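Sortase family protein (Clostridium perfringens, PDB 4D70) is a class D sortase, a cysteine transpeptidase that probably cleaves a sorting signal in surface proteins and transfers them to an amine acceptor. Local coordinates at residues Ile55-Gly60 against Ile75-Thr80; Gly89-Thr94 against Ser104-Arg109. One frame throughout, in Å; residues are numbered along the deposited sequence.

Interaction 1: residues Ile55-Gly60 against Ile75-Thr80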
ATOM      1  N   ILE A  55      -9.768  -2.040 -13.365  1.00 54.70           N
ATOM      2  CA  ILE A  55      -9.623  -2.209 -11.913  1.00 52.08           C
ATOM      3  C   ILE A  55     -10.773  -1.543 -11.183  1.00 52.90           C
ATOM      4  O   ILE A  55     -11.117  -0.428 -11.489  1.00 53.10           O
ATOM      5  CB  ILE A  55      -8.377  -1.502 -11.328  1.00 52.76           C
ATOM      6  CG1 ILE A  55      -7.064  -2.098 -11.829  1.00 67.53           C
ATOM      7  CG2 ILE A  55      -8.408  -1.646  -9.820  1.00 54.14           C
ATOM      8  CD1 ILE A  55      -5.871  -1.154 -11.698  1.00 70.30           C
ATOM      9  N   LYS A  56     -11.343  -2.213 -10.190  1.00 54.15           N
ATOM     10  CA  LYS A  56     -12.377  -1.621  -9.339  1.00 52.18           C
ATOM     11  C   LYS A  56     -12.007  -1.616  -7.837  1.00 48.90           C
ATOM     12  O   LYS A  56     -11.215  -2.451  -7.371  1.00 43.58           O
ATOM     13  CB  LYS A  56     -13.672  -2.412  -9.549  1.00 59.63           C
ATOM     14  CG  LYS A  56     -14.514  -1.835 -10.668  1.00 68.03           C
ATOM     15  CD  LYS A  56     -15.055  -2.927 -11.570  1.00 71.01           C
ATOM     16  CE  LYS A  56     -16.057  -2.323 -12.544  1.00 74.13           C
ATOM     17  NZ  LYS A  56     -17.071  -3.300 -13.009  1.00 79.10           N
ATOM     18  N   ASN A  57     -12.632  -0.717  -7.087  1.00 39.68           N
ATOM     19  CA  ASN A  57     -12.382  -0.625  -5.679  1.00 40.46           C
ATOM     20  C   ASN A  57     -12.554  -1.995  -5.074  1.00 46.29           C
ATOM     21  O   ASN A  57     -13.546  -2.661  -5.343  1.00 44.90           O
ATOM     22  CB  ASN A  57     -13.321   0.358  -4.985  1.00 43.10           C
ATOM     23  CG  ASN A  57     -12.872   1.800  -5.064  1.00 46.63           C
ATOM     24  OD1 ASN A  57     -11.972   2.180  -5.810  1.00 51.18           O
ATOM     25  ND2 ASN A  57     -13.489   2.620  -4.230  1.00 45.46           N
ATOM     26  N   GLY A  58     -11.580  -2.441  -4.287  1.00 41.25           N
ATOM     27  CA  GLY A  58     -11.619  -3.754  -3.663  1.00 36.92           C
ATOM     28  C   GLY A  58     -10.877  -4.834  -4.411  1.00 34.49           C
ATOM     29  O   GLY A  58     -10.560  -5.841  -3.825  1.00 36.80           O
ATOM     30  N   ASP A  59     -10.575  -4.630  -5.692  1.00 35.83           N
ATOM     31  CA  ASP A  59      -9.687  -5.548  -6.408  1.00 36.32           C
ATOM     32  C   ASP A  59      -8.216  -5.470  -5.906  1.00 44.45           C
ATOM     33  O   ASP A  59      -7.695  -4.366  -5.694  1.00 38.94           O
ATOM     34  CB  ASP A  59      -9.610  -5.195  -7.889  1.00 38.37           C
ATOM     35  CG  ASP A  59     -10.918  -5.455  -8.657  1.00 47.71           C
ATOM     36  OD1 ASP A  59     -11.894  -5.979  -8.091  1.00 48.64           O
ATOM     37  OD2 ASP A  59     -10.936  -5.089  -9.838  1.00 50.36           O
ATOM     38  N   GLY A  60      -7.547  -6.625  -5.808  1.00 36.99           N
ATOM     39  CA  GLY A  60      -6.120  -6.706  -5.573  1.00 37.79           C
ATOM     40  C   GLY A  60      -5.342  -6.033  -6.666  1.00 40.57           C
ATOM     41  O   GLY A  60      -5.661  -6.206  -7.848  1.00 31.54           O
ATOM     42  N   ILE A  75      -2.651  -5.679  -1.562  1.00 32.14           N
ATOM     43  CA  ILE A  75      -3.156  -4.325  -1.558  1.00 32.44           C
ATOM     44  C   ILE A  75      -4.347  -4.249  -2.431  1.00 29.40           C
ATOM     45  O   ILE A  75      -4.270  -4.636  -3.565  1.00 30.58           O
ATOM     46  CB  ILE A  75      -2.103  -3.315  -1.985  1.00 32.49           C
ATOM     47  CG1 ILE A  75      -0.931  -3.383  -0.972  1.00 30.56           C
ATOM     48  CG2 ILE A  75      -2.703  -1.874  -2.012  1.00 29.66           C
ATOM     49  CD1 ILE A  75       0.317  -2.716  -1.464  1.00 29.65           C
ATOM     50  N   ALA A  76      -5.449  -3.732  -1.887  1.00 30.74           N
ATOM     51  CA  ALA A  76      -6.683  -3.530  -2.699  1.00 34.56           C
ATOM     52  C   ALA A  76      -6.768  -2.125  -3.253  1.00 36.28           C
ATOM     53  O   ALA A  76      -6.246  -1.196  -2.666  1.00 35.25           O
ATOM     54  CB  ALA A  76      -7.915  -3.807  -1.849  1.00 39.57           C
ATOM     55  N   GLU A  77      -7.476  -1.947  -4.356  1.00 34.84           N
ATOM     56  CA  GLU A  77      -7.776  -0.620  -4.828  1.00 31.24           C
ATOM     57  C   GLU A  77      -8.815   0.101  -4.000  1.00 34.58           C
ATOM     58  O   GLU A  77      -9.803  -0.473  -3.595  1.00 36.43           O
ATOM     59  CB  GLU A  77      -8.242  -0.656  -6.283  1.00 35.01           C
ATOM     60  CG  GLU A  77      -8.564   0.704  -6.906  1.00 35.04           C
ATOM     61  CD  GLU A  77      -7.381   1.660  -7.004  1.00 40.85           C
ATOM     62  OE1 GLU A  77      -6.250   1.280  -6.646  1.00 38.34           O
ATOM     63  OE2 GLU A  77      -7.577   2.815  -7.435  1.00 42.83           O
ATOM     64  N   GLY A  78      -8.560   1.379  -3.716  1.00 29.80           N
ATOM     65  CA  GLY A  78      -9.477   2.198  -2.975  1.00 33.43           C
ATOM     66  C   GLY A  78      -9.123   2.415  -1.539  1.00 32.55           C
ATOM     67  O   GLY A  78      -8.391   1.619  -0.928  1.00 39.62           O
ATOM     68  N   SER A  79      -9.641   3.502  -0.990  1.00 33.28           N
ATOM     69  CA  SER A  79      -9.414   3.794   0.412  1.00 39.57           C
ATOM     70  C   SER A  79     -10.727   4.181   1.090  1.00 39.73           C
ATOM     71  O   SER A  79     -10.701   4.915   2.056  1.00 35.26           O
ATOM     72  CB  SER A  79      -8.393   4.908   0.568  1.00 43.02           C
ATOM     73  OG  SER A  79      -8.909   6.101   0.019  1.00 44.12           O
ATOM     74  N   THR A  80     -11.858   3.659   0.606  1.00 42.42           N
ATOM     75  CA  THR A  80     -13.143   3.878   1.269  1.00 45.81           C
ATOM     76  C   THR A  80     -13.214   3.009   2.505  1.00 46.56           C
ATOM     77  O   THR A  80     -12.433   2.072   2.668  1.00 39.03           O
ATOM     78  CB  THR A  80     -14.314   3.473   0.384  1.00 47.10           C
ATOM     79  OG1 THR A  80     -14.176   2.092   0.034  1.00 48.37           O
ATOM     80  CG2 THR A  80     -14.350   4.315  -0.860  1.00 47.42           C
TER

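Interaction 2: residues Gly89-Thr94 against Ser104-Arg109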
ATOM      1  N   GLY A  89      -5.480  -0.584   1.581  1.00 30.82           N
ATOM      2  CA  GLY A  89      -6.074   0.032   0.391  1.00 34.77           C
ATOM      3  C   GLY A  89      -5.190   1.054  -0.267  1.00 34.63           C
ATOM      4  O   GLY A  89      -4.331   1.660   0.401  1.00 31.92           O
ATOM      5  N   HIS A  90      -5.349   1.222  -1.575  1.00 29.74           N
ATOM      6  CA  HIS A  90      -4.541   2.175  -2.349  1.00 29.85           C
ATOM      7  C   HIS A  90      -5.351   3.446  -2.494  1.00 30.60           C
ATOM      8  O   HIS A  90      -6.497   3.411  -2.978  1.00 30.04           O
ATOM      9  CB  HIS A  90      -4.159   1.563  -3.696  1.00 27.44           C
ATOM     10  CG  HIS A  90      -3.599   2.532  -4.670  1.00 30.50           C
ATOM     11  ND1 HIS A  90      -4.167   2.794  -5.910  1.00 34.55           N
ATOM     12  CD2 HIS A  90      -2.493   3.285  -4.609  1.00 30.55           C
ATOM     13  CE1 HIS A  90      -3.426   3.672  -6.557  1.00 30.27           C
ATOM     14  NE2 HIS A  90      -2.418   4.006  -5.771  1.00 32.08           N
ATOM     15  N   PHE A  91      -4.788   4.578  -2.108  1.00 26.86           N
ATOM     16  CA  PHE A  91      -5.467   5.855  -2.341  1.00 29.40           C
ATOM     17  C   PHE A  91      -5.618   6.116  -3.843  1.00 33.51           C
ATOM     18  O   PHE A  91      -4.642   6.146  -4.631  1.00 30.45           O
ATOM     19  CB  PHE A  91      -4.749   7.039  -1.745  1.00 29.81           C
ATOM     20  CG  PHE A  91      -4.792   7.105  -0.262  1.00 28.90           C
ATOM     21  CD1 PHE A  91      -3.813   6.511   0.488  1.00 24.39           C
ATOM     22  CD2 PHE A  91      -5.811   7.814   0.401  1.00 29.01           C
ATOM     23  CE1 PHE A  91      -3.818   6.579   1.877  1.00 26.95           C
ATOM     24  CE2 PHE A  91      -5.839   7.871   1.800  1.00 31.08           C
ATOM     25  CZ  PHE A  91      -4.824   7.267   2.542  1.00 30.88           C
ATOM     26  N   GLU A  92      -6.853   6.404  -4.199  1.00 37.43           N
ATOM     27  CA  GLU A  92      -7.336   6.466  -5.588  1.00 44.15           C
ATOM     28  C   GLU A  92      -6.508   7.314  -6.551  1.00 38.09           C
ATOM     29  O   GLU A  92      -6.190   6.904  -7.663  1.00 41.23           O
ATOM     30  CB  GLU A  92      -8.830   6.944  -5.577  1.00 48.17           C
ATOM     31  CG  GLU A  92      -9.786   5.899  -4.928  1.00 57.87           C
ATOM     32  CD  GLU A  92     -10.023   5.992  -3.371  1.00 51.72           C
ATOM     33  OE1 GLU A  92      -9.194   6.607  -2.624  1.00 40.20           O
ATOM     34  OE2 GLU A  92     -11.056   5.381  -2.861  1.00 43.63           O
ATOM     35  N   ASN A  93      -6.205   8.507  -6.178  1.00 32.43           N
ATOM     36  CA  ASN A  93      -5.542   9.380  -7.160  1.00 42.87           C
ATOM     37  C   ASN A  93      -4.016   9.406  -6.994  1.00 37.00           C
ATOM     38  O   ASN A  93      -3.352  10.353  -7.364  1.00 42.20           O
ATOM     39  CB  ASN A  93      -6.135  10.774  -7.053  1.00 49.28           C
ATOM     40  CG  ASN A  93      -7.627  10.781  -7.358  1.00 56.53           C
ATOM     41  OD1 ASN A  93      -8.065  10.307  -8.394  1.00 54.00           O
ATOM     42  ND2 ASN A  93      -8.406  11.272  -6.429  1.00 63.33           N
ATOM     43  N   THR A  94      -3.454   8.352  -6.427  1.00 32.75           N
ATOM     44  CA  THR A  94      -2.014   8.285  -6.289  1.00 26.39           C
ATOM     45  C   THR A  94      -1.391   7.306  -7.268  1.00 28.40           C
ATOM     46  O   THR A  94      -2.045   6.407  -7.794  1.00 26.32           O
ATOM     47  CB  THR A  94      -1.615   7.967  -4.833  1.00 26.54           C
ATOM     48  OG1 THR A  94      -1.978   6.640  -4.464  1.00 23.23           O
ATOM     49  CG2 THR A  94      -2.290   8.978  -3.918  1.00 30.00           C
ATOM     50  N   SER A 104       0.529   5.529  -2.656  1.00 24.12           N
ATOM     51  CA  SER A 104       0.055   5.693  -1.310  1.00 22.44           C
ATOM     52  C   SER A 104      -0.969   4.674  -0.864  1.00 21.75           C
ATOM     53  O   SER A 104      -1.898   4.322  -1.590  1.00 24.74           O
ATOM     54  CB  SER A 104      -0.564   7.059  -1.137  1.00 20.53           C
ATOM     55  OG  SER A 104       0.392   8.057  -1.375  1.00 21.47           O
ATOM     56  N   ILE A 105      -0.744   4.137   0.324  1.00 23.51           N
ATOM     57  CA  ILE A 105      -1.582   3.077   0.858  1.00 23.18           C
ATOM     58  C   ILE A 105      -2.069   3.410   2.234  1.00 25.58           C
ATOM     59  O   ILE A 105      -1.381   4.104   3.020  1.00 24.05           O
ATOM     60  CB  ILE A 105      -0.965   1.693   0.710  1.00 28.02           C
ATOM     61  CG1 ILE A 105       0.342   1.505   1.430  1.00 29.51           C
ATOM     62  CG2 ILE A 105      -0.714   1.481  -0.781  1.00 30.48           C
ATOM     63  CD1 ILE A 105       0.816   0.056   1.486  1.00 29.51           C
ATOM     64  N   ALA A 106      -3.260   2.921   2.554  1.00 24.78           N
ATOM     65  CA  ALA A 106      -3.933   3.242   3.842  1.00 26.94           C
ATOM     66  C   ALA A 106      -4.051   1.964   4.609  1.00 29.04           C
ATOM     67  O   ALA A 106      -4.500   0.936   4.077  1.00 27.87           O
ATOM     68  CB  ALA A 106      -5.317   3.811   3.594  1.00 32.79           C
ATOM     69  N   GLY A 107      -3.630   2.007   5.848  1.00 33.31           N
ATOM     70  CA  GLY A 107      -3.613   0.851   6.700  1.00 37.38           C
ATOM     71  C   GLY A 107      -4.403   1.038   7.972  1.00 39.07           C
ATOM     72  O   GLY A 107      -4.102   0.467   9.000  1.00 43.15           O
ATOM     73  N   HIS A 108      -5.431   1.841   7.874  1.00 43.28           N
ATOM     74  CA  HIS A 108      -6.323   2.066   9.008  1.00 45.87           C
ATOM     75  C   HIS A 108      -7.682   2.354   8.453  1.00 49.43           C
ATOM     76  O   HIS A 108      -7.791   2.785   7.287  1.00 43.99           O
ATOM     77  CB  HIS A 108      -5.853   3.275   9.811  1.00 43.56           C
ATOM     78  CG  HIS A 108      -5.986   4.565   9.060  1.00 41.59           C
ATOM     79  ND1 HIS A 108      -6.950   5.510   9.356  1.00 50.81           N
ATOM     80  CD2 HIS A 108      -5.240   5.095   8.066  1.00 43.28           C
ATOM     81  CE1 HIS A 108      -6.799   6.556   8.562  1.00 46.85           C
ATOM     82  NE2 HIS A 108      -5.761   6.330   7.777  1.00 47.20           N
ATOM     83  N   ARG A 109      -8.694   2.119   9.284  1.00 44.43           N
ATOM     84  CA  ARG A 109     -10.070   2.493   8.971  1.00 48.90           C
ATOM     85  C   ARG A 109     -10.565   3.363  10.116  1.00 49.85           C
ATOM     86  O   ARG A 109     -10.607   2.917  11.257  1.00 44.69           O
ATOM     87  CB  ARG A 109     -10.927   1.238   8.831  1.00 49.27           C
ATOM     88  CG  ARG A 109     -12.345   1.485   8.307  1.00 46.70           C
ATOM     89  CD  ARG A 109     -13.143   0.213   8.465  1.00 61.44           C
ATOM     90  NE  ARG A 109     -14.484   0.268   7.897  1.00 64.90           N
ATOM     91  CZ  ARG A 109     -15.600   0.552   8.561  1.00 71.15           C
ATOM     92  NH1 ARG A 109     -15.582   0.852   9.849  1.00 72.57           N
ATOM     93  NH2 ARG A 109     -16.752   0.570   7.902  1.00 69.49           N
TER

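Interaction 1: residues Ile55-Gly60 against Ile75-Thr80
Ile-55 and Glu-77 cross at about a right angle: the CG2 methyl of Ile-55 rests against the aliphatic part of the glutamate, 3.7 Å from Glu-77 CB. With CG of Glu-77 anti to the backbone N (chi1 -179°) and the chain bent at chi2, the carboxylate turns away from 55-60, and its OE1 bonds His-90. Asn-57 also slants across this side chain, its amide plane 62° from the carboxylate plane. Asn-57 OD1 comes within 3.9 Å of Glu-77 CG, while ND2 lies 3.9 Å from the CG2 methyl of Thr-80, a packing contact. Two backbone bonds fix this arrangement: Gly-58 N donates to Glu-77 O (2.7 Å), and Glu-77 N donates to Asp-59 O (2.8 Å). Both join the strand to a type II turn, Lys-56 to Asp-59, in which Gly-58 has a positive phi. Asp-59 steadies the turn as well, since its OD2 receives Lys-56 N (2.9 Å) from above the carboxylate plane. The segment 55-60 links helix 45-52 to strand 60-66, and Gly-60 enters the antiparallel pairing opposite Ala-76. Strand 88-90 runs parallel to strand 71-77 on its other edge, and helix 81-86 follows Thr-80, its N-cap.

Interaction 2: residues Gly89-Thr94 against Ser104-Arg109
Gly-89 pairs with Ala-106 through two backbone bonds, Gly-89 N to Ala-106 O (3.1 Å) and Ala-106 N to Gly-89 O (2.7 Å), the signature of an antiparallel hydrogen-bonded pair. His-90 follows in the non-hydrogen-bonded pair with Ile-105. Its CG, anti to the backbone N (chi1 167°), swings the ring so that CD2 lies 3.2 Å from Ser-104 O; the polar ring atoms bond outside this pairing, ND1 to Glu-77 and NE2 to Ala-95 O. Phe-91 leaves the strand but still donates its N to Ser-104 O (2.9 Å), from a position tilted 34° out of the carbonyl plane. Ser-104 C and Ile-105 N lie at the edge of its ring, in the ring plane, and CE1 touches the Ala-106 CB methyl at 3.6 Å. A type I turn then brings Thr-94 back to Ser-104. There Thr-94 OG1 bridges two backbone groups, donating to Phe-91 O (2.7 Å) and accepting from Ser-104 N (3.3 Å). Phe-91 O also receives Thr-94 N, so two donors grip one carbonyl and tie the turn together. The pairing is that of the hairpin formed by strands 88-90 and 101-109; strand 71-77 borders the former, parallel strand 163-171 borders the latter, and Leu-84 of helix 81-86 packs on Ala-106.

Overall arrangement
Interactions 1 and 2 sit on adjoining strands of one sheet, their centres 9 Å apart, and follow each other in series along the chain. Helix 81-86 makes the beta-alpha-beta crossover from strand 71-77 to strand 88-90. Two polar side-chain pairs join the contacts: Glu-77 OE1 lies 2.7 Å from His-90 ND1, and Ser-79 OG lies 2.7 Å from Glu-92 OE1, both probable hydrogen bonds. Packing adds to them where Ser-79 OG meets Phe-91 CD2 at 3.6 Å. Sortases use a His-Cys-Arg active site; consistent with that, His-108, near the end of segment 104-109 and not itself touching 89-94, packs on Cys-170 of strand 163-171, placing interaction 2 nearer the probable catalytic centre.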